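Long-range contacts in Epf (Streptococcus pyogenes, PDB 4ES8), which acts as a cell-surface adhesin that binds to cells through an N-terminal domain containing a carbohydrate-binding module: residues A[20-25]-A[210-215]; A[37-42]-A[135-140]; A[105-110]-A[181-186]; A[129-134]-A[174-179]. One frame throughout, in Å; residues are numbered along the deposited sequence. Where two conformers were deposited one is given.

Contact 4 packs the two sheets of a beta sandwich face to face, contact 3 pairs loops joining them, and contacts 1 and 2 fasten the N-terminal lead-in and a loop to the sandwich. The F178 ring of contact 4 is touched by two other contacts: I211 CD1 of contact 1 lies 4.0 Å from F178 CZ, and L108 CD1 of contact 3 lies 4.1 Å from the same atom. Contacts 1 and 3 are tied by a probable hydrogen bond of 2.7 Å from K106 N to L25 O. Contact 2 meets contact 3 where A136 CB packs 3.6 Å from P185 O. Its R42 holds an acetate ion, whereas the bound sodium ion is about 8 Å from the I176 side chain.

Contact 1: A[20-25]-A[210-215]; sequences ELPDDL and KIIDVT
P22 and I212 meet where the N-terminal lead-in to a two-sheet beta sandwich passes over strand 202-213. The proline ring is turned toward the strand and the two side chains cross obliquely, P22 CG standing 3.8 Å from I212 CD1. The backbones are also set across one another, the direction from CA of 22 to 25 lying 121° from that of 210 to 213. The other branch of I212, CG2, rests against the carbonyl of D23, 3.6 Å from its O atom. I211 projects from the strand the other way and places CG2 3.8 Å from L25 CB, beneath the L25 backbone.

Beside the I211 patch, D24 and L25 together engage both polar backbone atoms of I211. L25 N donates to I211 O at 2.8 Å. In the conformer described, D24 CG is anti to the backbone N (chi1 172°), and OD1 accepts I211 N at 3.2 Å, the donor approaching from 41° above the carboxylate plane. OD1 also accepts from M26 N, so two backbone donors grip one oxygen. The K210 side chain crosses that of D24 at about a right angle, but NZ remains 6.6 Å from D24 OD2, too far for a salt bridge. Further along, a single water donates to D23 O at 2.7 Å and accepts from D213 N at 2.9 Å.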
loop_
_atom_site.group_PDB
_atom_site.type_symbol
_atom_site.label_atom_id
_atom_site.label_comp_id
_atom_site.label_asym_id
_atom_site.label_seq_id
_atom_site.Cartn_x
_atom_site.Cartn_y
_atom_site.Cartn_z
ATOM N N GLU A 20 -2.490 -19.321 -3.908
ATOM C CA GLU A 20 -3.053 -18.002 -4.207
ATOM C C GLU A 20 -2.041 -16.890 -3.945
ATOM O O GLU A 20 -1.489 -16.797 -2.839
ATOM C CB GLU A 20 -4.330 -17.752 -3.388
ATOM C CG GLU A 20 -5.489 -18.671 -3.738
ATOM C CD GLU A 20 -6.739 -18.479 -2.901
ATOM O OE1 GLU A 20 -6.925 -17.368 -2.350
ATOM O OE2 GLU A 20 -7.565 -19.420 -2.852
ATOM N N LEU A 21 -1.795 -16.051 -4.969
ATOM C CA LEU A 21 -0.850 -14.937 -4.858
ATOM C C LEU A 21 -1.588 -13.622 -4.676
ATOM O O LEU A 21 -2.636 -13.417 -5.286
ATOM C CB LEU A 21 0.077 -14.827 -6.085
ATOM C CG LEU A 21 0.996 -16.016 -6.413
ATOM C CD1 LEU A 21 1.657 -15.814 -7.760
ATOM C CD2 LEU A 21 2.064 -16.223 -5.334
ATOM N N PRO A 22 -1.059 -12.672 -3.885
ATOM C CA PRO A 22 -1.772 -11.391 -3.765
ATOM C C PRO A 22 -1.709 -10.602 -5.063
ATOM O O PRO A 22 -0.730 -10.706 -5.806
ATOM C CB PRO A 22 -1.020 -10.657 -2.647
ATOM C CG PRO A 22 0.333 -11.289 -2.625
ATOM C CD PRO A 22 0.167 -12.707 -3.057
ATOM N N ASP A 23 -2.763 -9.822 -5.326
ATOM C CA ASP A 23 -2.810 -8.983 -6.530
ATOM C C ASP A 23 -1.763 -7.884 -6.505
ATOM O O ASP A 23 -1.475 -7.304 -5.435
ATOM C CB ASP A 23 -4.183 -8.281 -6.594
ATOM C CG ASP A 23 -5.383 -9.168 -6.876
ATOM O OD1 ASP A 23 -5.180 -10.322 -7.274
ATOM O OD2 ASP A 23 -6.514 -8.694 -6.693
ATOM N N ASP A 24 -1.210 -7.559 -7.681
ATOM C CA ASP A 24 -0.305 -6.404 -7.771
ATOM C C ASP A 24 -1.218 -5.188 -7.777
ATOM O O ASP A 24 -2.182 -5.153 -8.567
ATOM C CB ASP A 24 0.593 -6.456 -9.028
ATOM C CG ASP A 24 1.444 -5.220 -9.335
ATOM O OD1 ASP A 24 1.564 -4.324 -8.458
ATOM O OD2 ASP A 24 2.013 -5.161 -10.440
ATOM N N LEU A 25 -0.936 -4.206 -6.925
ATOM C CA LEU A 25 -1.813 -3.042 -6.836
ATOM C C LEU A 25 -1.226 -1.766 -7.410
ATOM O O LEU A 25 -1.733 -0.666 -7.105
ATOM C CB LEU A 25 -2.223 -2.823 -5.372
ATOM C CG LEU A 25 -2.919 -4.013 -4.717
ATOM C CD1 LEU A 25 -3.118 -3.755 -3.202
ATOM C CD2 LEU A 25 -4.268 -4.347 -5.434
ATOM N N LYS A 210 6.186 -2.677 -8.367
ATOM C CA LYS A 210 5.134 -3.604 -7.913
ATOM C C LYS A 210 4.744 -3.239 -6.499
ATOM O O LYS A 210 5.579 -2.711 -5.762
ATOM C CB LYS A 210 5.613 -5.078 -7.933
ATOM C CG LYS A 210 5.822 -5.701 -9.316
ATOM C CD LYS A 210 6.426 -7.117 -9.175
ATOM C CE LYS A 210 7.029 -7.559 -10.488
ATOM N NZ LYS A 210 7.365 -9.008 -10.479
ATOM N N ILE A 211 3.496 -3.548 -6.094
ATOM C CA ILE A 211 3.079 -3.371 -4.703
ATOM C C ILE A 211 2.082 -4.465 -4.380
ATOM O O ILE A 211 1.170 -4.714 -5.171
ATOM C CB ILE A 211 2.545 -1.963 -4.348
ATOM C CG1 ILE A 211 2.177 -1.853 -2.850
ATOM C CG2 ILE A 211 1.369 -1.537 -5.260
ATOM C CD1 ILE A 211 1.647 -0.454 -2.419
ATOM N N ILE A 212 2.210 -5.089 -3.210
ATOM C CA ILE A 212 1.258 -6.118 -2.786
ATOM C C ILE A 212 0.864 -5.883 -1.355
ATOM O O ILE A 212 1.634 -5.292 -0.578
ATOM C CB ILE A 212 1.815 -7.557 -2.947
ATOM C CG1 ILE A 212 3.147 -7.761 -2.178
ATOM C CG2 ILE A 212 1.959 -7.895 -4.451
ATOM C CD1 ILE A 212 3.459 -9.248 -1.869
ATOM N N ASP A 213 -0.338 -6.332 -1.011
ATOM C CA ASP A 213 -0.810 -6.296 0.362
ATOM C C ASP A 213 -0.114 -7.430 1.123
ATOM O O ASP A 213 -0.092 -8.562 0.636
ATOM C CB ASP A 213 -2.333 -6.454 0.350
ATOM C CG ASP A 213 -2.991 -6.179 1.687
ATOM O OD1 ASP A 213 -2.463 -6.629 2.707
ATOM O OD2 ASP A 213 -4.035 -5.502 1.700
ATOM N N VAL A 214 0.497 -7.121 2.288
ATOM C CA VAL A 214 1.182 -8.157 3.092
ATOM C C VAL A 214 0.617 -8.184 4.519
ATOM O O VAL A 214 1.270 -8.680 5.447
ATOM C CB VAL A 214 2.714 -7.956 3.099
ATOM C CG1 VAL A 214 3.295 -8.235 1.722
ATOM C CG2 VAL A 214 3.094 -6.560 3.597
ATOM N N THR A 215 -0.623 -7.708 4.683
ATOM C CA THR A 215 -1.273 -7.670 5.982
ATOM C C THR A 215 -1.399 -9.066 6.599
ATOM O O THR A 215 -1.886 -9.985 5.957
ATOM C CB THR A 215 -2.662 -7.069 5.811
ATOM O OG1 THR A 215 -2.536 -5.782 5.184
ATOM C CG2 THR A 215 -3.397 -6.932 7.110
HETATM O O HOH W 1 -2.258 -7.331 -2.896
#

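Contact 2: A[37-42]-A[135-140]; sequences DGSSGR and SAFNKT. With ACT (acetate ion), chain D.
F137 lays its ring against G41, and the aromatic contacts form the apolar half of this junction between strand 41-46 and the loop after strand 127-135, two strands of the same sheet. G41 CA makes a CH-pi contact over the ring, 3.6 Å from its centroid and 17° off the normal. The opposite face is covered from within the loop by K139 N, 3.5 Å above the ring centre. At the edge, S39 OG comes to 3.6 Å from F137 CE2.

The polar half is largely water-mediated. One water donates to S39 O at 2.8 Å, is hydrogen-bonded to S39 OG and accepts from K139 NZ at 3.1 Å. The lysine chain bends at chi3 and chi4, and NZ also donates to the backbone carbonyls of A36 and V34, to which S39 OG is also hydrogen-bonded.

An ionic group lies at the far end: R42 NH1 and NH2 hold the two oxygens of an acetate ion, NH1 reaching OXT at 2.8 Å. The acetate probably comes from the crystallisation liquor and is also bound by I57 N.

With D37 OD1 still 5.7 Å from K139 NZ, the ammonium is met mainly by carbonyl and water oxygens, a setting that would be expected to keep it protonated.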
loop_
_atom_site.group_PDB
_atom_site.type_symbol
_atom_site.label_atom_id
_atom_site.label_comp_id
_atom_site.label_asym_id
_atom_site.label_seq_id
_atom_site.Cartn_x
_atom_site.Cartn_y
_atom_site.Cartn_z
ATOM N N ASP A 37 -5.848 6.740 -17.545
ATOM C CA ASP A 37 -5.806 5.853 -16.393
ATOM C C ASP A 37 -4.373 5.319 -16.270
ATOM O O ASP A 37 -3.697 5.044 -17.268
ATOM C CB ASP A 37 -6.857 4.732 -16.511
ATOM C CG ASP A 37 -6.780 3.642 -15.459
ATOM O OD1 ASP A 37 -6.829 3.975 -14.232
ATOM O OD2 ASP A 37 -6.672 2.463 -15.844
ATOM N N GLY A 38 -3.895 5.297 -15.039
ATOM C CA GLY A 38 -2.536 4.831 -14.784
ATOM C C GLY A 38 -1.446 5.814 -15.170
ATOM O O GLY A 38 -0.277 5.414 -15.237
ATOM N N SER A 39 -1.793 7.094 -15.436
ATOM C CA SER A 39 -0.728 8.076 -15.705
ATOM C C SER A 39 0.085 8.333 -14.423
ATOM O O SER A 39 -0.399 8.050 -13.317
ATOM C CB SER A 39 -1.299 9.402 -16.217
ATOM O OG SER A 39 -2.179 9.947 -15.241
ATOM N N SER A 40 1.322 8.840 -14.592
ATOM C CA SER A 40 2.169 9.106 -13.438
ATOM C C SER A 40 2.376 10.602 -13.264
ATOM O O SER A 40 2.355 11.336 -14.254
ATOM C CB SER A 40 3.521 8.408 -13.590
ATOM O OG SER A 40 3.347 7.004 -13.653
ATOM N N GLY A 41 2.564 11.032 -12.009
ATOM C CA GLY A 41 2.838 12.428 -11.686
ATOM C C GLY A 41 4.294 12.770 -11.936
ATOM O O GLY A 41 5.184 11.905 -11.877
ATOM N N ARG A 42 4.547 14.050 -12.175
ATOM C CA ARG A 42 5.867 14.555 -12.516
ATOM C C ARG A 42 5.958 15.943 -11.882
ATOM O O ARG A 42 5.061 16.768 -12.062
ATOM C CB ARG A 42 6.047 14.587 -14.053
ATOM C CG ARG A 42 4.786 15.082 -14.780
ATOM C CD ARG A 42 4.983 15.034 -16.286
ATOM N NE ARG A 42 3.687 14.963 -16.955
ATOM C CZ ARG A 42 3.139 15.967 -17.635
ATOM N NH1 ARG A 42 3.739 17.160 -17.680
ATOM N NH2 ARG A 42 1.956 15.810 -18.221
ATOM N N SER A 135 0.471 11.065 -1.266
ATOM C CA SER A 135 -0.866 10.990 -1.849
ATOM C C SER A 135 -0.764 10.558 -3.314
ATOM O O SER A 135 0.276 10.754 -3.955
ATOM C CB SER A 135 -1.521 12.367 -1.795
ATOM O OG SER A 135 -0.726 13.337 -2.457
ATOM N N ALA A 136 -1.850 10.003 -3.878
ATOM C CA ALA A 136 -1.811 9.692 -5.299
ATOM C C ALA A 136 -1.726 10.963 -6.111
ATOM O O ALA A 136 -2.254 12.001 -5.690
ATOM C CB ALA A 136 -3.083 8.932 -5.692
ATOM N N PHE A 137 -1.073 10.891 -7.273
ATOM C CA PHE A 137 -1.096 11.972 -8.260
ATOM C C PHE A 137 -2.574 12.133 -8.624
ATOM O O PHE A 137 -3.254 11.134 -8.901
ATOM C CB PHE A 137 -0.241 11.597 -9.456
ATOM C CG PHE A 137 -0.503 12.422 -10.702
ATOM C CD1 PHE A 137 -0.413 13.816 -10.667
ATOM C CD2 PHE A 137 -0.746 11.804 -11.926
ATOM C CE1 PHE A 137 -0.609 14.575 -11.828
ATOM C CE2 PHE A 137 -0.932 12.564 -13.085
ATOM C CZ PHE A 137 -0.869 13.944 -13.024
ATOM N N ASN A 138 -3.079 13.359 -8.517
ATOM C CA ASN A 138 -4.518 13.585 -8.662
ATOM C C ASN A 138 -4.979 13.891 -10.107
ATOM O O ASN A 138 -6.123 14.302 -10.282
ATOM C CB ASN A 138 -4.981 14.675 -7.670
ATOM C CG ASN A 138 -4.655 16.079 -8.098
ATOM O OD1 ASN A 138 -3.990 16.292 -9.104
ATOM N ND2 ASN A 138 -5.222 17.078 -7.389
ATOM N N LYS A 139 -4.135 13.629 -11.134
ATOM C CA LYS A 139 -4.510 13.750 -12.540
ATOM C C LYS A 139 -4.919 15.209 -12.891
ATOM O O LYS A 139 -5.880 15.444 -13.648
ATOM C CB LYS A 139 -5.628 12.738 -12.896
ATOM C CG LYS A 139 -5.274 11.316 -12.480
ATOM C CD LYS A 139 -6.469 10.349 -12.618
ATOM C CE LYS A 139 -6.743 9.944 -14.045
ATOM N NZ LYS A 139 -5.499 9.533 -14.724
ATOM N N THR A 140 -4.150 16.175 -12.361
ATOM C CA THR A 140 -4.302 17.588 -12.699
ATOM C C THR A 140 -2.928 18.183 -12.944
ATOM O O THR A 140 -1.950 17.723 -12.337
ATOM C CB THR A 140 -5.048 18.396 -11.616
ATOM O OG1 THR A 140 -4.236 18.477 -10.436
ATOM C CG2 THR A 140 -6.424 17.811 -11.262
HETATM C C ACT D . 1.402 19.156 -19.454
HETATM O O ACT D . 0.656 18.185 -19.206
HETATM O OXT ACT D . 2.549 19.345 -19.013
HETATM C CH3 ACT D . 0.931 20.253 -20.423
HETATM O O HOH W 2 -5.360 6.700 -12.877
HETATM O O HOH W 3 -3.091 8.851 -12.851
#

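Contact 3: A[105-110]-A[181-186]; sequences TKSLIK and LKEGPM
K110 runs its side chain over the backbone of 181-183 before leaving for another domain. Its CB lies 3.8 Å from E183 N. CG, anti to the backbone N, comes 3.7 Å from L181 O, and CD stays close to the same carbonyl, with L181 O at 3.9 Å. The bend at chi3 (74°) then turns CE off this path, and NZ ends in a salt bridge with D268. E183 also points to that domain: its OE1 forms a salt bridge with K267, and a water links it to K110 N. Both tips therefore reach the four-stranded domain, probably the fibronectin-like one, that follows the sandwich.

The two segments are neighbouring loops that pass from one sheet of the sandwich to the other. Segment 105-110 leads from strand 97-105 to strand 113-123, while 181-186 returns from strand 172-180 to strand 186-194, the antiparallel partner of 97-105. L108 and G184 form a single antiparallel, hydrogen-bonded pair, with G184 N to L108 O at 2.9 Å and L108 N to G184 O at 3.0 Å. The second donor stands above the G184 carbonyl plane, 80° out of it.

Nearer the strands, T105 N donates to M186 O at 2.9 Å. The T105 hydroxyl works in both directions, OG1 accepting M186 N at 3.0 Å and donating to K106 O. In the conformer described, the L108 and M186 side chains cross at about a right angle, L108 CD1 lying 4.2 Å from M186 CB.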
loop_
_atom_site.group_PDB
_atom_site.type_symbol
_atom_site.label_atom_id
_atom_site.label_comp_id
_atom_site.label_asym_id
_atom_site.label_seq_id
_atom_site.Cartn_x
_atom_site.Cartn_y
_atom_site.Cartn_z
ATOM N N THR A 105 -0.791 3.896 -6.944
ATOM C CA THR A 105 -1.333 2.582 -6.635
ATOM C C THR A 105 -2.829 2.584 -6.927
ATOM O O THR A 105 -3.450 3.655 -7.077
ATOM C CB THR A 105 -1.120 2.210 -5.141
ATOM O OG1 THR A 105 -2.031 2.974 -4.332
ATOM C CG2 THR A 105 0.335 2.463 -4.665
ATOM N N LYS A 106 -3.430 1.395 -6.907
ATOM C CA LYS A 106 -4.875 1.293 -6.892
ATOM C C LYS A 106 -5.351 1.675 -5.474
ATOM O O LYS A 106 -4.526 1.974 -4.581
ATOM C CB LYS A 106 -5.311 -0.147 -7.242
ATOM C CG LYS A 106 -4.817 -0.669 -8.602
ATOM C CD LYS A 106 -5.493 -0.020 -9.780
ATOM C CE LYS A 106 -4.972 -0.562 -11.109
ATOM N NZ LYS A 106 -5.319 -2.016 -11.301
ATOM N N SER A 107 -6.668 1.632 -5.241
ATOM C CA SER A 107 -7.214 1.988 -3.935
ATOM C C SER A 107 -6.745 1.012 -2.864
ATOM O O SER A 107 -6.957 -0.213 -2.984
ATOM C CB SER A 107 -8.738 2.015 -3.986
ATOM O OG SER A 107 -9.255 2.586 -2.794
ATOM N N LEU A 108 -6.101 1.563 -1.813
ATOM C CA LEU A 108 -5.601 0.733 -0.720
ATOM C C LEU A 108 -6.603 0.734 0.436
ATOM O O LEU A 108 -7.472 1.614 0.504
ATOM C CB LEU A 108 -4.214 1.240 -0.240
ATOM C CG LEU A 108 -3.140 1.421 -1.340
ATOM C CD1 LEU A 108 -1.828 1.876 -0.741
ATOM C CD2 LEU A 108 -2.942 0.133 -2.147
ATOM N N ILE A 109 -6.496 -0.260 1.316
ATOM C CA ILE A 109 -7.356 -0.367 2.494
ATOM C C ILE A 109 -6.673 0.332 3.653
ATOM O O ILE A 109 -5.465 0.189 3.845
ATOM C CB ILE A 109 -7.660 -1.855 2.819
ATOM C CG1 ILE A 109 -8.507 -2.462 1.678
ATOM C CG2 ILE A 109 -8.402 -2.005 4.175
ATOM C CD1 ILE A 109 -8.574 -4.004 1.721
ATOM N N LYS A 110 -7.460 1.074 4.451
ATOM C CA LYS A 110 -6.925 1.764 5.630
ATOM C C LYS A 110 -6.376 0.745 6.622
ATOM O O LYS A 110 -7.026 -0.275 6.884
ATOM C CB LYS A 110 -8.052 2.568 6.301
ATOM C CG LYS A 110 -7.580 3.398 7.510
ATOM C CD LYS A 110 -8.694 4.253 8.131
ATOM C CE LYS A 110 -9.699 3.436 8.923
ATOM N NZ LYS A 110 -10.674 4.307 9.649
ATOM N N LEU A 181 -2.527 4.941 6.539
ATOM C CA LEU A 181 -3.300 5.704 7.533
ATOM C C LEU A 181 -4.684 6.058 6.983
ATOM O O LEU A 181 -5.561 6.508 7.742
ATOM C CB LEU A 181 -2.538 6.989 7.950
ATOM C CG LEU A 181 -1.218 6.723 8.680
ATOM C CD1 LEU A 181 -0.462 8.003 8.949
ATOM C CD2 LEU A 181 -1.412 5.897 9.988
ATOM N N LYS A 182 -4.867 5.927 5.658
ATOM C CA LYS A 182 -6.113 6.249 4.967
ATOM C C LYS A 182 -6.506 5.147 3.999
ATOM O O LYS A 182 -5.666 4.328 3.645
ATOM C CB LYS A 182 -5.938 7.546 4.129
ATOM C CG LYS A 182 -5.522 8.801 4.896
ATOM C CD LYS A 182 -5.411 10.000 3.960
ATOM C CE LYS A 182 -5.194 11.290 4.719
ATOM N NZ LYS A 182 -5.473 12.477 3.870
ATOM N N GLU A 183 -7.759 5.179 3.541
ATOM C CA GLU A 183 -8.272 4.364 2.441
ATOM C C GLU A 183 -8.083 5.157 1.151
ATOM O O GLU A 183 -8.289 6.379 1.148
ATOM C CB GLU A 183 -9.760 4.034 2.631
ATOM C CG GLU A 183 -10.339 3.245 1.463
ATOM C CD GLU A 183 -11.807 2.912 1.604
ATOM O OE1 GLU A 183 -12.197 2.439 2.693
ATOM O OE2 GLU A 183 -12.566 3.134 0.635
ATOM N N GLY A 184 -7.804 4.474 0.054
ATOM C CA GLY A 184 -7.706 5.146 -1.233
ATOM C C GLY A 184 -6.358 4.987 -1.895
ATOM O O GLY A 184 -5.406 4.476 -1.286
ATOM N N PRO A 185 -6.263 5.446 -3.151
ATOM C CA PRO A 185 -4.983 5.337 -3.872
ATOM C C PRO A 185 -3.915 6.219 -3.240
ATOM O O PRO A 185 -4.219 7.292 -2.698
ATOM C CB PRO A 185 -5.316 5.843 -5.288
ATOM C CG PRO A 185 -6.530 6.726 -5.107
ATOM C CD PRO A 185 -7.310 6.089 -3.981
ATOM N N MET A 186 -2.676 5.744 -3.310
ATOM C CA MET A 186 -1.508 6.484 -2.841
ATOM C C MET A 186 -0.452 6.456 -3.928
ATOM O O MET A 186 -0.750 6.050 -5.048
ATOM C CB MET A 186 -0.985 5.889 -1.528
ATOM C CG MET A 186 -1.920 6.157 -0.355
ATOM S SD MET A 186 -1.266 5.563 1.202
ATOM C CE MET A 186 0.005 6.549 1.386
HETATM O O HOH W 4 -10.420 0.950 4.188
#

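Contact 4: A[129-134]-A[174-179]; sequences VDYRIG and KTISFR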
loop_
_atom_site.group_PDB
_atom_site.type_symbol
_atom_site.label_atom_id
_atom_site.label_comp_id
_atom_site.label_asym_id
_atom_site.label_seq_id
_atom_site.Cartn_x
_atom_site.Cartn_y
_atom_site.Cartn_z
ATOM N N VAL A 129 19.194 10.356 -4.327
ATOM C CA VAL A 129 17.851 9.822 -4.476
ATOM C C VAL A 129 17.174 9.630 -3.132
ATOM O O VAL A 129 17.816 9.254 -2.139
ATOM C CB VAL A 129 18.019 8.441 -5.224
ATOM C CG1 VAL A 129 16.718 7.635 -5.294
ATOM C CG2 VAL A 129 18.599 8.635 -6.630
ATOM N N ASP A 130 15.849 9.813 -3.134
ATOM C CA ASP A 130 15.010 9.548 -1.960
ATOM C C ASP A 130 13.775 8.782 -2.424
ATOM O O ASP A 130 13.371 8.909 -3.591
ATOM C CB ASP A 130 14.607 10.853 -1.233
ATOM C CG ASP A 130 13.993 10.659 0.161
ATOM O OD1 ASP A 130 14.065 9.521 0.705
ATOM O OD2 ASP A 130 13.415 11.629 0.694
ATOM N N TYR A 131 13.201 7.989 -1.526
ATOM C CA TYR A 131 11.967 7.217 -1.777
ATOM C C TYR A 131 10.981 7.555 -0.676
ATOM O O TYR A 131 11.318 7.431 0.503
ATOM C CB TYR A 131 12.201 5.699 -1.775
ATOM C CG TYR A 131 13.380 5.185 -2.578
ATOM C CD1 TYR A 131 13.562 5.552 -3.914
ATOM C CD2 TYR A 131 14.250 4.240 -2.041
ATOM C CE1 TYR A 131 14.602 5.014 -4.675
ATOM C CE2 TYR A 131 15.286 3.698 -2.790
ATOM C CZ TYR A 131 15.465 4.094 -4.107
ATOM O OH TYR A 131 16.505 3.574 -4.837
ATOM N N ARG A 132 9.782 7.974 -1.051
ATOM C CA ARG A 132 8.780 8.321 -0.060
ATOM C C ARG A 132 7.440 7.764 -0.427
ATOM O O ARG A 132 7.239 7.384 -1.574
ATOM C CB ARG A 132 8.652 9.857 0.042
ATOM C CG ARG A 132 9.891 10.591 0.574
ATOM C CD ARG A 132 9.991 10.568 2.089
ATOM N NE ARG A 132 11.290 11.103 2.497
ATOM C CZ ARG A 132 11.687 11.157 3.760
ATOM N NH1 ARG A 132 10.912 10.671 4.728
ATOM N NH2 ARG A 132 12.881 11.660 4.066
ATOM N N ILE A 133 6.506 7.763 0.534
ATOM C CA ILE A 133 5.105 7.454 0.251
ATOM C C ILE A 133 4.375 8.794 0.215
ATOM O O ILE A 133 4.696 9.697 1.002
ATOM C CB ILE A 133 4.479 6.489 1.291
ATOM C CG1 ILE A 133 5.357 5.226 1.472
ATOM C CG2 ILE A 133 3.023 6.116 0.904
ATOM C CD1 ILE A 133 5.608 4.408 0.216
ATOM N N GLY A 134 3.403 8.930 -0.676
ATOM C CA GLY A 134 2.645 10.166 -0.707
ATOM C C GLY A 134 1.215 9.952 -1.159
ATOM O O GLY A 134 0.789 8.823 -1.421
ATOM N N LYS A 174 15.005 -2.929 -4.755
ATOM C CA LYS A 174 14.630 -2.243 -3.527
ATOM C C LYS A 174 13.323 -2.794 -2.983
ATOM O O LYS A 174 12.444 -3.214 -3.760
ATOM C CB LYS A 174 14.454 -0.737 -3.809
ATOM C CG LYS A 174 15.703 -0.045 -4.378
ATOM C CD LYS A 174 16.945 -0.142 -3.458
ATOM C CE LYS A 174 18.118 0.492 -4.160
ATOM N NZ LYS A 174 19.389 0.217 -3.417
ATOM N N THR A 175 13.169 -2.734 -1.663
ATOM C CA THR A 175 11.941 -3.146 -0.984
ATOM C C THR A 175 11.576 -2.080 0.012
ATOM O O THR A 175 12.431 -1.668 0.807
ATOM C CB THR A 175 12.115 -4.506 -0.281
ATOM O OG1 THR A 175 12.529 -5.512 -1.213
ATOM C CG2 THR A 175 10.832 -4.953 0.452
ATOM N N ILE A 176 10.302 -1.622 -0.022
ATOM C CA ILE A 176 9.796 -0.613 0.908
ATOM C C ILE A 176 8.509 -1.120 1.489
ATOM O O ILE A 176 7.629 -1.518 0.726
ATOM C CB ILE A 176 9.592 0.769 0.244
ATOM C CG1 ILE A 176 10.910 1.292 -0.379
ATOM C CG2 ILE A 176 8.990 1.785 1.255
ATOM C CD1 ILE A 176 10.783 2.588 -1.209
ATOM N N SER A 177 8.394 -1.138 2.827
ATOM C CA SER A 177 7.148 -1.583 3.441
ATOM C C SER A 177 6.557 -0.418 4.228
ATOM O O SER A 177 7.298 0.468 4.663
ATOM C CB SER A 177 7.374 -2.800 4.334
ATOM O OG SER A 177 8.306 -2.550 5.372
ATOM N N PHE A 178 5.226 -0.394 4.365
ATOM C CA PHE A 178 4.565 0.671 5.103
ATOM C C PHE A 178 3.170 0.231 5.459
ATOM O O PHE A 178 2.639 -0.716 4.871
ATOM C CB PHE A 178 4.518 1.998 4.315
ATOM C CG PHE A 178 3.644 1.957 3.088
ATOM C CD1 PHE A 178 4.094 1.364 1.909
ATOM C CD2 PHE A 178 2.359 2.490 3.111
ATOM C CE1 PHE A 178 3.271 1.308 0.778
ATOM C CE2 PHE A 178 1.543 2.441 1.974
ATOM C CZ PHE A 178 2.008 1.855 0.815
ATOM N N ARG A 179 2.567 0.963 6.384
ATOM C CA ARG A 179 1.166 0.760 6.771
ATOM C C ARG A 179 0.366 1.991 6.370
ATOM O O ARG A 179 0.809 3.123 6.616
ATOM C CB ARG A 179 1.063 0.536 8.300
ATOM C CG ARG A 179 -0.362 0.381 8.806
ATOM C CD ARG A 179 -0.385 -0.110 10.258
ATOM N NE ARG A 179 -0.088 -1.546 10.283
ATOM C CZ ARG A 179 -0.025 -2.295 11.380
ATOM N NH1 ARG A 179 -0.217 -1.752 12.578
ATOM N NH2 ARG A 179 0.224 -3.594 11.287
#
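I133 rides over F178 while I176, from the same strand as F178, packs beside Y131. The bump on one side is the I133 CD1 methyl, 4.1 Å from the centroid of the F178 ring and 25° off its normal, a CH-pi contact displaced toward the CD1-CE1 rim. I133 CG2 lies over the same face, 4.1 Å from F178 CE2, so both methyls of the isoleucine cover one side of the ring. F178 CG sits between the backbone N and the carbonyl carbon (chi1 67°), which brings the ring to I133.

These side chains fill the interior of a beta sandwich: strand 127-135 belongs to one sheet and strand 172-180 to the other. The segment axes approach to 9.2 Å and cross at -29°, as in aligned face-to-face sheet packing.

In the conformer described, I176 CD1 enters the angle where the Y131 ring leaves its backbone, 3.5 Å from Y131 CB. The ring itself is steadied by F118 edge-to-face and by R169 through a cation-pi contact. Its outer end crosses the bent K174 chain at about a right angle, with Y131 OH 3.5 Å from K174 CE. The polar tips have different partners, the hydroxyl bonding to Q120 and K174 NZ forming a salt bridge with E162.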